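Local coordinates for protein MGS-MChE2 (PDB 5JD6) that is probably an esterase of the alpha/beta hydrolase family, found in a sediment metagenome and thought to cleave ester bonds with a serine nucleophile, at residues G93-L98 / K177-H182; G30-F35 / I51-L56; D213-R216 / D222-W225; I197-G200 / V205-P208; Y160-V163 / K168-K171. All blocks are in the same frame, centred on the assembly; numbering follows the deposited sequence.

Contact 1 of 5, residues G93-L98 / K177-H182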
# COMPACT_ATOMS: atom_id res chain seq x y z
N GLY A 93 -2.45 -3.95 0.07
CA GLY A 93 -1.88 -2.87 -0.72
C GLY A 93 -0.36 -2.83 -0.63
O GLY A 93 0.32 -2.58 -1.62
N GLY A 94 0.16 -3.09 0.57
CA GLY A 94 1.60 -3.15 0.77
C GLY A 94 2.22 -4.28 -0.03
O GLY A 94 3.32 -4.14 -0.56
N HIS A 95 1.50 -5.39 -0.11
CA HIS A 95 1.96 -6.55 -0.88
C HIS A 95 1.99 -6.21 -2.37
O HIS A 95 2.94 -6.58 -3.07
CB HIS A 95 1.06 -7.75 -0.61
CG HIS A 95 1.64 -9.06 -1.07
ND1 HIS A 95 1.00 -10.26 -0.88
CD2 HIS A 95 2.80 -9.34 -1.71
CE1 HIS A 95 1.75 -11.24 -1.38
NE2 HIS A 95 2.84 -10.70 -1.88
N ILE A 96 0.96 -5.52 -2.84
CA ILE A 96 0.92 -5.06 -4.23
C ILE A 96 2.09 -4.13 -4.51
O ILE A 96 2.74 -4.23 -5.55
CB ILE A 96 -0.40 -4.32 -4.55
CG1 ILE A 96 -1.61 -5.13 -4.10
CG2 ILE A 96 -0.48 -4.01 -6.04
CD1 ILE A 96 -1.73 -6.48 -4.76
N ALA A 97 2.33 -3.21 -3.58
CA ALA A 97 3.42 -2.25 -3.70
C ALA A 97 4.77 -2.96 -3.74
O ALA A 97 5.63 -2.62 -4.56
CB ALA A 97 3.38 -1.25 -2.55
N LEU A 98 4.96 -3.93 -2.85
CA LEU A 98 6.18 -4.72 -2.81
C LEU A 98 6.44 -5.42 -4.13
O LEU A 98 7.54 -5.34 -4.68
CB LEU A 98 6.11 -5.75 -1.68
CG LEU A 98 6.56 -5.28 -0.30
CD1 LEU A 98 5.84 -6.06 0.79
CD2 LEU A 98 8.06 -5.40 -0.15
N LYS A 177 -5.03 -16.96 -2.26
CA LYS A 177 -4.23 -18.03 -2.86
C LYS A 177 -3.05 -17.45 -3.63
O LYS A 177 -1.92 -17.89 -3.48
CB LYS A 177 -5.09 -18.89 -3.78
CG LYS A 177 -4.32 -19.92 -4.59
CD LYS A 177 -5.20 -20.58 -5.63
CE LYS A 177 -4.41 -21.52 -6.52
NZ LYS A 177 -5.27 -22.17 -7.55
N SER A 178 -3.33 -16.44 -4.45
CA SER A 178 -2.30 -15.76 -5.22
C SER A 178 -1.29 -15.05 -4.32
O SER A 178 -0.09 -15.04 -4.61
CB SER A 178 -2.93 -14.75 -6.18
OG SER A 178 -1.95 -13.93 -6.79
N ALA A 179 -1.78 -14.46 -3.24
CA ALA A 179 -0.93 -13.71 -2.32
C ALA A 179 0.09 -14.60 -1.62
O ALA A 179 1.29 -14.32 -1.66
CB ALA A 179 -1.78 -12.98 -1.29
N ILE A 180 -0.38 -15.67 -0.99
CA ILE A 180 0.48 -16.56 -0.23
C ILE A 180 1.43 -17.34 -1.14
O ILE A 180 2.58 -17.60 -0.78
CB ILE A 180 -0.34 -17.54 0.63
CG1 ILE A 180 -1.39 -16.78 1.44
CG2 ILE A 180 0.56 -18.34 1.55
CD1 ILE A 180 -2.13 -17.63 2.43
N ARG A 181 0.94 -17.71 -2.32
CA ARG A 181 1.77 -18.38 -3.32
C ARG A 181 2.93 -17.48 -3.73
O ARG A 181 4.03 -17.96 -4.02
CB ARG A 181 0.93 -18.76 -4.54
CG ARG A 181 1.72 -19.31 -5.72
CD ARG A 181 0.82 -19.46 -6.94
NE ARG A 181 1.59 -19.69 -8.16
CZ ARG A 181 1.06 -19.68 -9.38
NH1 ARG A 181 -0.23 -19.46 -9.55
NH2 ARG A 181 1.84 -19.90 -10.44
N HIS A 182 2.66 -16.19 -3.71
CA HIS A 182 3.58 -15.13 -4.05
C HIS A 182 4.32 -14.57 -2.85
O HIS A 182 4.26 -13.39 -2.58
CB HIS A 182 2.75 -14.05 -4.70
CG HIS A 182 3.13 -13.74 -6.10
ND1 HIS A 182 2.19 -13.59 -7.09
CD2 HIS A 182 4.33 -13.52 -6.67
CE1 HIS A 182 2.80 -13.31 -8.22
NE2 HIS A 182 4.09 -13.25 -8.00

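Contact 2 of 5, residues G30-F35 / I51-L56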
# COMPACT_ATOMS: atom_id res chain seq x y z
N GLY A 30 -10.08 -1.62 3.00
CA GLY A 30 -9.92 -0.20 2.76
C GLY A 30 -11.04 0.58 2.12
O GLY A 30 -11.40 0.36 0.96
N GLY A 31 -11.60 1.50 2.90
CA GLY A 31 -12.28 2.65 2.34
C GLY A 31 -11.16 3.67 2.18
O GLY A 31 -10.03 3.39 2.58
N LEU A 32 -11.44 4.83 1.62
CA LEU A 32 -10.38 5.83 1.46
C LEU A 32 -10.31 6.74 2.68
O LEU A 32 -9.50 7.66 2.73
CB LEU A 32 -10.59 6.64 0.19
CG LEU A 32 -10.48 5.79 -1.08
CD1 LEU A 32 -10.24 6.68 -2.28
CD2 LEU A 32 -9.39 4.74 -0.95
N SER A 33 -11.15 6.45 3.66
CA SER A 33 -11.12 7.17 4.93
C SER A 33 -9.93 6.72 5.76
O SER A 33 -9.62 7.31 6.79
CB SER A 33 -12.43 6.97 5.70
OG SER A 33 -12.33 7.46 7.03
N ASN A 34 -9.27 5.65 5.31
CA ASN A 34 -8.07 5.15 5.96
C ASN A 34 -6.96 6.19 5.94
O ASN A 34 -6.14 6.25 6.85
CB ASN A 34 -7.57 3.87 5.27
CG ASN A 34 -8.63 2.79 5.21
OD1 ASN A 34 -9.79 3.01 5.54
ND2 ASN A 34 -8.22 1.61 4.76
N PHE A 35 -6.94 7.00 4.88
CA PHE A 35 -5.77 7.82 4.58
C PHE A 35 -6.02 9.32 4.68
O PHE A 35 -5.20 10.10 4.20
CB PHE A 35 -5.25 7.48 3.19
CG PHE A 35 -4.72 6.08 3.07
CD1 PHE A 35 -5.56 5.04 2.72
CD2 PHE A 35 -3.39 5.82 3.32
CE1 PHE A 35 -5.07 3.75 2.62
CE2 PHE A 35 -2.89 4.54 3.21
CZ PHE A 35 -3.74 3.50 2.86
N ILE A 51 -4.56 8.24 -4.80
CA ILE A 51 -5.11 6.99 -4.28
C ILE A 51 -5.99 6.31 -5.32
O ILE A 51 -7.19 6.58 -5.40
CB ILE A 51 -5.92 7.22 -2.99
CG1 ILE A 51 -5.17 8.15 -2.04
CG2 ILE A 51 -6.22 5.89 -2.32
CD1 ILE A 51 -5.86 8.35 -0.72
N PRO A 52 -5.39 5.43 -6.14
CA PRO A 52 -6.12 4.71 -7.18
C PRO A 52 -6.94 3.55 -6.63
O PRO A 52 -6.51 2.89 -5.68
CB PRO A 52 -4.99 4.19 -8.09
CG PRO A 52 -3.85 4.01 -7.16
CD PRO A 52 -3.95 5.11 -6.14
N GLU A 53 -8.10 3.31 -7.22
CA GLU A 53 -8.91 2.16 -6.84
C GLU A 53 -8.59 0.96 -7.70
O GLU A 53 -8.92 0.92 -8.89
CB GLU A 53 -10.40 2.50 -6.91
CG GLU A 53 -10.77 3.65 -6.01
CD GLU A 53 -10.26 3.44 -4.59
OE1 GLU A 53 -10.56 2.38 -4.00
OE2 GLU A 53 -9.52 4.31 -4.10
N LEU A 54 -7.93 -0.02 -7.10
CA LEU A 54 -7.54 -1.23 -7.79
C LEU A 54 -8.76 -2.09 -8.10
O LEU A 54 -9.73 -2.08 -7.36
CB LEU A 54 -6.52 -2.02 -6.96
CG LEU A 54 -5.25 -1.24 -6.58
CD1 LEU A 54 -4.27 -2.15 -5.85
CD2 LEU A 54 -4.61 -0.61 -7.81
N PRO A 55 -8.70 -2.83 -9.22
CA PRO A 55 -9.79 -3.73 -9.62
C PRO A 55 -9.73 -5.07 -8.88
O PRO A 55 -9.57 -6.11 -9.51
CB PRO A 55 -9.54 -3.93 -11.11
CG PRO A 55 -8.07 -3.79 -11.25
CD PRO A 55 -7.65 -2.76 -10.25
N LEU A 56 -9.85 -5.03 -7.55
CA LEU A 56 -9.75 -6.23 -6.73
C LEU A 56 -10.81 -7.27 -7.10
O LEU A 56 -10.51 -8.46 -7.21
CB LEU A 56 -9.86 -5.89 -5.24
CG LEU A 56 -8.72 -5.13 -4.56
CD1 LEU A 56 -7.37 -5.53 -5.14
CD2 LEU A 56 -8.92 -3.63 -4.67

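Contact 3 of 5, residues D213-R216 / D222-W225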
# COMPACT_ATOMS: atom_id res chain seq x y z
N ASP A 213 11.11 -8.94 10.17
CA ASP A 213 11.47 -9.81 9.06
C ASP A 213 11.75 -8.98 7.81
O ASP A 213 12.71 -9.23 7.08
CB ASP A 213 10.37 -10.84 8.78
CG ASP A 213 10.36 -11.97 9.80
OD1 ASP A 213 11.44 -12.30 10.33
OD2 ASP A 213 9.27 -12.52 10.05
N PHE A 214 10.88 -8.00 7.57
CA PHE A 214 11.05 -7.06 6.47
C PHE A 214 12.36 -6.29 6.61
O PHE A 214 13.10 -6.12 5.64
CB PHE A 214 9.88 -6.08 6.41
CG PHE A 214 8.74 -6.54 5.55
CD1 PHE A 214 8.98 -7.01 4.26
CD2 PHE A 214 7.44 -6.51 6.02
CE1 PHE A 214 7.93 -7.43 3.46
CE2 PHE A 214 6.39 -6.94 5.22
CZ PHE A 214 6.64 -7.40 3.95
N LYS A 215 12.64 -5.83 7.82
CA LYS A 215 13.86 -5.09 8.11
C LYS A 215 15.10 -5.97 7.90
O LYS A 215 16.12 -5.50 7.40
CB LYS A 215 13.83 -4.55 9.54
CG LYS A 215 15.14 -3.98 10.04
CD LYS A 215 15.60 -2.80 9.21
CE LYS A 215 16.97 -2.31 9.66
NZ LYS A 215 17.50 -1.23 8.79
N ARG A 216 15.00 -7.24 8.28
CA ARG A 216 16.10 -8.18 8.13
C ARG A 216 16.49 -8.38 6.67
O ARG A 216 17.65 -8.18 6.29
CB ARG A 216 15.75 -9.54 8.74
CG ARG A 216 15.85 -9.61 10.25
CD ARG A 216 15.86 -11.06 10.74
NE ARG A 216 14.68 -11.81 10.32
CZ ARG A 216 14.69 -12.78 9.40
NH1 ARG A 216 15.83 -13.11 8.81
NH2 ARG A 216 13.57 -13.41 9.08
N ASP A 222 14.41 1.13 6.69
CA ASP A 222 14.39 1.69 8.04
C ASP A 222 13.08 1.33 8.74
O ASP A 222 12.01 1.37 8.13
CB ASP A 222 14.57 3.21 8.00
CG ASP A 222 15.87 3.62 7.34
OD1 ASP A 222 16.93 3.50 7.98
OD2 ASP A 222 15.83 4.07 6.17
N LEU A 223 13.17 0.99 10.02
CA LEU A 223 12.01 0.52 10.77
C LEU A 223 11.66 1.46 11.92
O LEU A 223 12.50 1.78 12.76
CB LEU A 223 12.27 -0.89 11.30
CG LEU A 223 11.17 -1.58 12.11
CD1 LEU A 223 9.84 -1.52 11.37
CD2 LEU A 223 11.56 -3.03 12.39
N TYR A 224 10.40 1.90 11.94
CA TYR A 224 9.90 2.76 13.01
C TYR A 224 8.60 2.22 13.57
O TYR A 224 7.73 1.76 12.83
CB TYR A 224 9.69 4.19 12.49
CG TYR A 224 10.89 4.75 11.75
CD1 TYR A 224 11.97 5.27 12.44
CD2 TYR A 224 10.92 4.77 10.36
CE1 TYR A 224 13.07 5.79 11.77
CE2 TYR A 224 12.01 5.29 9.68
CZ TYR A 224 13.08 5.79 10.39
OH TYR A 224 14.16 6.31 9.72
N TRP A 225 8.45 2.27 14.89
CA TRP A 225 7.26 1.73 15.55
C TRP A 225 6.33 2.82 16.08
O TRP A 225 6.76 3.94 16.38
CB TRP A 225 7.65 0.80 16.70
CG TRP A 225 7.94 -0.61 16.27
CD1 TRP A 225 7.03 -1.55 15.89
CD2 TRP A 225 9.22 -1.24 16.22
NE1 TRP A 225 7.67 -2.73 15.58
CE2 TRP A 225 9.01 -2.56 15.78
CE3 TRP A 225 10.52 -0.81 16.49
CZ2 TRP A 225 10.06 -3.46 15.60
CZ3 TRP A 225 11.56 -1.71 16.31
CH2 TRP A 225 11.33 -3.02 15.88

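Contact 4 of 5, residues I197-G200 / V205-P208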
# COMPACT_ATOMS: atom_id res chain seq x y z
N ILE A 197 9.62 1.38 6.86
CA ILE A 197 8.67 0.47 7.49
C ILE A 197 8.16 1.06 8.80
O ILE A 197 8.90 1.14 9.78
CB ILE A 197 9.30 -0.91 7.75
CG1 ILE A 197 10.11 -1.36 6.54
CG2 ILE A 197 8.23 -1.92 8.10
CD1 ILE A 197 10.94 -2.60 6.79
N ILE A 198 6.90 1.46 8.80
CA ILE A 198 6.25 2.00 10.00
C ILE A 198 5.23 0.99 10.50
O ILE A 198 4.42 0.49 9.73
CB ILE A 198 5.58 3.35 9.72
CG1 ILE A 198 6.59 4.34 9.13
CG2 ILE A 198 4.96 3.91 11.00
CD1 ILE A 198 6.00 5.67 8.75
N TRP A 199 5.25 0.69 11.79
CA TRP A 199 4.43 -0.41 12.30
C TRP A 199 3.84 -0.13 13.67
O TRP A 199 4.47 0.51 14.51
CB TRP A 199 5.27 -1.69 12.35
CG TRP A 199 4.54 -2.93 11.92
CD1 TRP A 199 3.78 -3.74 12.69
CD2 TRP A 199 4.53 -3.50 10.60
NE1 TRP A 199 3.28 -4.78 11.95
CE2 TRP A 199 3.74 -4.66 10.66
CE3 TRP A 199 5.12 -3.14 9.39
CZ2 TRP A 199 3.51 -5.46 9.54
CZ3 TRP A 199 4.90 -3.94 8.28
CH2 TRP A 199 4.10 -5.08 8.36
N GLY A 200 2.62 -0.62 13.89
CA GLY A 200 2.03 -0.59 15.22
C GLY A 200 2.74 -1.60 16.10
O GLY A 200 2.99 -2.72 15.68
N VAL A 205 -3.13 -8.49 13.25
CA VAL A 205 -3.27 -9.08 11.92
C VAL A 205 -1.90 -9.44 11.35
O VAL A 205 -1.64 -10.59 11.00
CB VAL A 205 -4.00 -8.13 10.95
CG1 VAL A 205 -4.08 -8.75 9.57
CG2 VAL A 205 -5.38 -7.80 11.48
N THR A 206 -1.03 -8.44 11.25
CA THR A 206 0.35 -8.65 10.85
C THR A 206 1.28 -8.28 12.00
O THR A 206 1.73 -7.14 12.08
CB THR A 206 0.72 -7.83 9.60
OG1 THR A 206 0.48 -6.44 9.84
CG2 THR A 206 -0.09 -8.29 8.40
N PRO A 207 1.56 -9.25 12.88
CA PRO A 207 2.36 -9.08 14.10
C PRO A 207 3.69 -8.37 13.85
O PRO A 207 4.22 -8.43 12.74
CB PRO A 207 2.59 -10.53 14.56
CG PRO A 207 1.42 -11.27 14.04
CD PRO A 207 1.11 -10.64 12.71
N PRO A 208 4.23 -7.70 14.89
CA PRO A 208 5.48 -6.94 14.78
C PRO A 208 6.67 -7.78 14.35
O PRO A 208 7.68 -7.23 13.90
CB PRO A 208 5.68 -6.39 16.20
CG PRO A 208 4.83 -7.25 17.08
CD PRO A 208 3.65 -7.62 16.24

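Contact 5 of 5, residues Y160-V163 / K168-K171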
# COMPACT_ATOMS: atom_id res chain seq x y z
N TYR A 160 -18.75 -9.60 5.70
CA TYR A 160 -19.91 -10.46 5.49
C TYR A 160 -20.34 -10.31 4.03
O TYR A 160 -21.01 -11.18 3.47
CB TYR A 160 -21.05 -10.09 6.44
CG TYR A 160 -22.44 -10.39 5.92
CD1 TYR A 160 -23.00 -11.65 6.06
CD2 TYR A 160 -23.20 -9.41 5.29
CE1 TYR A 160 -24.27 -11.93 5.59
CE2 TYR A 160 -24.47 -9.68 4.81
CZ TYR A 160 -25.00 -10.94 4.96
OH TYR A 160 -26.26 -11.22 4.49
N GLU A 161 -19.94 -9.20 3.43
CA GLU A 161 -20.16 -8.96 2.02
C GLU A 161 -19.46 -10.04 1.20
O GLU A 161 -19.97 -10.50 0.19
CB GLU A 161 -19.65 -7.57 1.62
CG GLU A 161 -20.54 -6.78 0.66
CD GLU A 161 -21.90 -6.40 1.24
OE1 GLU A 161 -22.19 -6.74 2.41
OE2 GLU A 161 -22.68 -5.74 0.53
N THR A 162 -18.29 -10.45 1.68
CA THR A 162 -17.48 -11.46 1.01
C THR A 162 -18.13 -12.85 1.09
O THR A 162 -18.04 -13.64 0.16
CB THR A 162 -16.06 -11.51 1.62
OG1 THR A 162 -15.35 -10.31 1.27
CG2 THR A 162 -15.28 -12.71 1.10
N VAL A 163 -18.81 -13.13 2.20
CA VAL A 163 -19.32 -14.48 2.44
C VAL A 163 -20.74 -14.74 1.93
O VAL A 163 -21.23 -15.86 2.03
CB VAL A 163 -19.28 -14.82 3.95
CG1 VAL A 163 -17.89 -14.60 4.52
CG2 VAL A 163 -20.31 -14.01 4.71
N LYS A 168 -17.96 -13.19 -5.13
CA LYS A 168 -16.85 -12.33 -4.75
C LYS A 168 -15.96 -13.09 -3.77
O LYS A 168 -14.78 -12.78 -3.60
CB LYS A 168 -17.37 -11.02 -4.14
CG LYS A 168 -16.31 -10.09 -3.57
CD LYS A 168 -16.93 -8.92 -2.83
CE LYS A 168 -17.66 -7.98 -3.78
NZ LYS A 168 -18.19 -6.79 -3.07
N LEU A 169 -16.57 -14.09 -3.15
CA LEU A 169 -15.86 -15.00 -2.26
C LEU A 169 -14.76 -15.73 -3.02
O LEU A 169 -13.64 -15.87 -2.52
CB LEU A 169 -16.84 -16.00 -1.66
CG LEU A 169 -16.28 -17.10 -0.76
CD1 LEU A 169 -15.40 -16.52 0.33
CD2 LEU A 169 -17.42 -17.90 -0.15
N VAL A 170 -15.08 -16.17 -4.24
CA VAL A 170 -14.12 -16.86 -5.08
C VAL A 170 -12.95 -15.95 -5.42
O VAL A 170 -11.79 -16.38 -5.43
CB VAL A 170 -14.75 -17.36 -6.39
CG1 VAL A 170 -13.88 -18.43 -7.02
CG2 VAL A 170 -16.15 -17.91 -6.12
N LYS A 171 -13.25 -14.69 -5.68
CA LYS A 171 -12.23 -13.70 -6.01
C LYS A 171 -11.35 -13.41 -4.80
O LYS A 171 -10.13 -13.29 -4.93
CB LYS A 171 -12.87 -12.42 -6.54
CG LYS A 171 -13.52 -12.59 -7.91
CD LYS A 171 -14.38 -11.39 -8.29
CE LYS A 171 -15.07 -11.62 -9.63
NZ LYS A 171 -16.07 -10.56 -9.93

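Contact 1 of 5, residues G93-L98 / K177-H182
The imidazole of His95 presents an edge, not a face, to the 177-182 helix end: the His182 and Ala179 carbonyl groups both lie close to the ring plane at its NE2-CE1 side. NE2 donates to His182 O at 3.1 Å; the acceptor is only 6° out of the ring plane, yet the N-H points somewhat past it, with an angle of 138° at the hydrogen. Next to it, His95 CE1 comes within 3.1 Å of Ala179 O, a close C-H approach and not a hydrogen bond. The methyl of Ala179 fills in alongside, its CB 3.9 Å from His95 ND1. With CG anti to the backbone nitrogen (chi1 -165°), the His95 ring reaches across the gap between the helices. That gap is still 7.9 Å wide between His95 CA and Ala179 CA. His182 is the first residue past the helix, and its carbonyl oxygen takes the imidazole N-H. A leucine in place of His95 would probably leave the His182 carbonyl without this imidazole donor and the helix end less firmly fixed. Helix 92-103, which follows the probable nucleophile elbow, packs on strand 108-113 through Ala97 and Leu98, on strand 20-25 through Ile96 and Ala97, and on helix 66-80 through Ile96, which shares Val66 with Ala179.

Contact 2 of 5, residues G30-F35 / I51-L56
Leu32 and Phe35 belong to the loop that follows strand 20-25 of the alpha/beta hydrolase sheet, and they pack on Ile51 of the neighbouring strand 47-52 and, through Leu32, on Glu53 just beyond. The side chains of Leu32 and Ile51 slide past each other in opposite directions, bringing Leu32 CD2 to 3.6 Å from Ile51 CG2. The delta end of Ile51 reaches farther along the loop and meets Phe35 through its CB, 4.1 Å from Ile51 CD1. Glu53 and Leu32 come from opposite directions, and one carboxylate oxygen, OE2, lies before the fork of the leucine, near both methyls; its exact closeness is doubtful. A bend in the Glu53 chain at chi2 (-51°) carries the carboxylate back toward the loop. Its other oxygen, OE1, has a weak hydrogen bond from His26 NE2, and the side chains of Leu32 and Phe35 also touch His26. Backbone hydrogen bonds of Ile51 with Leu14 and of Glu53 with Thr12 join this part of the chain to strand 11-16, the neighbour on its other flank. In alpha/beta hydrolases the loop after the strand equivalent to 20-25 commonly helps form the oxyanion hole, and such packing against the adjacent strand is consistent with that placement.

Contact 3 of 5, residues D213-R216 / D222-W225
Lys215 on helix 208-217 meets Leu223 and Asp222 on strand 221-226, the helix and second strand of a beta-alpha-beta crossover that starts from strand 195-200. The contact is slight and lies at the surface. The CB of Lys215 rests 3.9 Å from Leu223 CD2, and the two backbones come to 6.5 Å between Lys215 CA and Leu223 CA. Beyond CB the lysine bends at chi2 (62°) and then runs extended, so that its ammonium group ends near the start of the strand, with Lys215 NZ 4.3 Å from Asp222 CA. That ammonium is hydrogen-bonded to the backbone carbonyl of Ala221; the Asp222 carboxylate, its OD1 4.8 Å from Lys215 NZ, may feel a weak attraction but makes no salt bridge with it. Asp222 instead turns its OD2 to Trp248 NE1, with a long, weak ion pair to Arg252.

Around this first shell, Leu223 also packs on Ala211 and Glu212 of the helix and on Ile197 of the adjoining strand, and its CG lies 4.0 Å above one face of the Trp225 ring, offset toward the rim. On the helix, Asp213 and Arg216 form a salt bridge. There Arg216 NE makes a weak second bond to Asp213 OD1, while Arg216 NH2 forms a straighter one (164°) at 2.7 Å to that same OD1, in the guanidinium plane but 47° out of the carboxylate plane.

Contact 4 of 5, residues I197-G200 / V205-P208
Trp199 turns its indole toward Thr206 with an unusual chi1 of -140°, away from the staggered positions, while the Thr206 hydroxyl stands between its own backbone N and carbonyl carbon (chi1 56°), which aims OG1 back at the ring. The indole N-H is put to use: NE1 donates to Thr206 O at 2.8 Å, with an angle of 153° at the hydrogen. The acceptor lies in the ring plane, and the donor meets the oxygen nearly in line with the C=O bond. Trp199 CZ2 also comes to 3.2 Å from Thr206 OG1, which lies well out of the ring plane, and the two side chains cross at about a right angle. On the five-membered ring, Trp199 CD1 approaches Pro208 CA at 4.2 Å.

Strand 195-200 is followed by the turn that, in alpha/beta hydrolases, typically carries the acid of the catalytic triad. Here that acid is probably Asp203, whose OD1 accepts a hydrogen bond from Thr206 N, and Thr206 also touches His231, the likely triad histidine. A phenylalanine in place of Trp199 would probably leave the Thr206 carbonyl without its indole donor and the segment beside the acid freer to shift. The indole also touches Ala211 of the following helix and Trp225 of the neighbouring strand 221-226, while the backbone of Trp199 hydrogen-bonds with Tyr224 and Ile226.

Contact 5 of 5, residues Y160-V163 / K168-K171
Thr162 and Leu169 bring the backbones of two helical segments as close as 5.1 Å between their CA atoms, at a sharp return of the chain in which 160-163 is a weakly bonded helix and 169-171 the start of a longer one. The carbonyl oxygen of Thr162 meets the aliphatic part of the leucine, 3.2 Å from Leu169 CB, without a hydrogen bond. The Thr162 side chain crosses that of Leu169 at about a right angle: its methyl, set opposite the backbone N by a chi1 of -69° that keeps OG1 beside that nitrogen, lies with CG2 3.9 Å from Leu169 CD1 and 4.1 Å from Leu169 CA.

The two helices, 160-164 and 169-181, follow one another in the chain between strands 108-113 and 195-200 of the core sheet, where alpha/beta hydrolases commonly insert a cap; membership of such a cap is consistent with the position of this contact at the surface. Beside the Thr162-Leu169 pair, Glu161 CG lies 4.4 Å from Lys168 NZ. The opposite charges may attract weakly but are not in contact, Glu161 OE2 being 5.9 Å from Lys168 NZ. The ammonium of Lys168 instead makes a cation-pi contact with Tyr57, and the neighbouring Lys171 hydrogen-bonds through NZ to the backbone carbonyl of Tyr57.

Contacts 1, 2 and 4 are partly buried, whereas contacts 3 and 5 lie at the surface. Contacts 3 and 4 share one beta-alpha-beta unit: strands 195-200 and 221-226 are sheet neighbours, and the backbones of Asp222 and Tyr224 hydrogen-bond to Ile197. Contacts 1 and 5 both use helix 169-181, at its far and near ends, without touching. Contact 1 also joins others by packing, Ile96 on Leu54 of contact 2 and Leu98 on Phe214 of contact 3. Ring N-H groups gripping backbone carbonyls mark contacts 1 and 4, near the probable catalytic residues; contact 2 is aliphatic packing with one carboxylate set against a leucine, and the surface pair rely on aliphatic touches beside loosely associated charges.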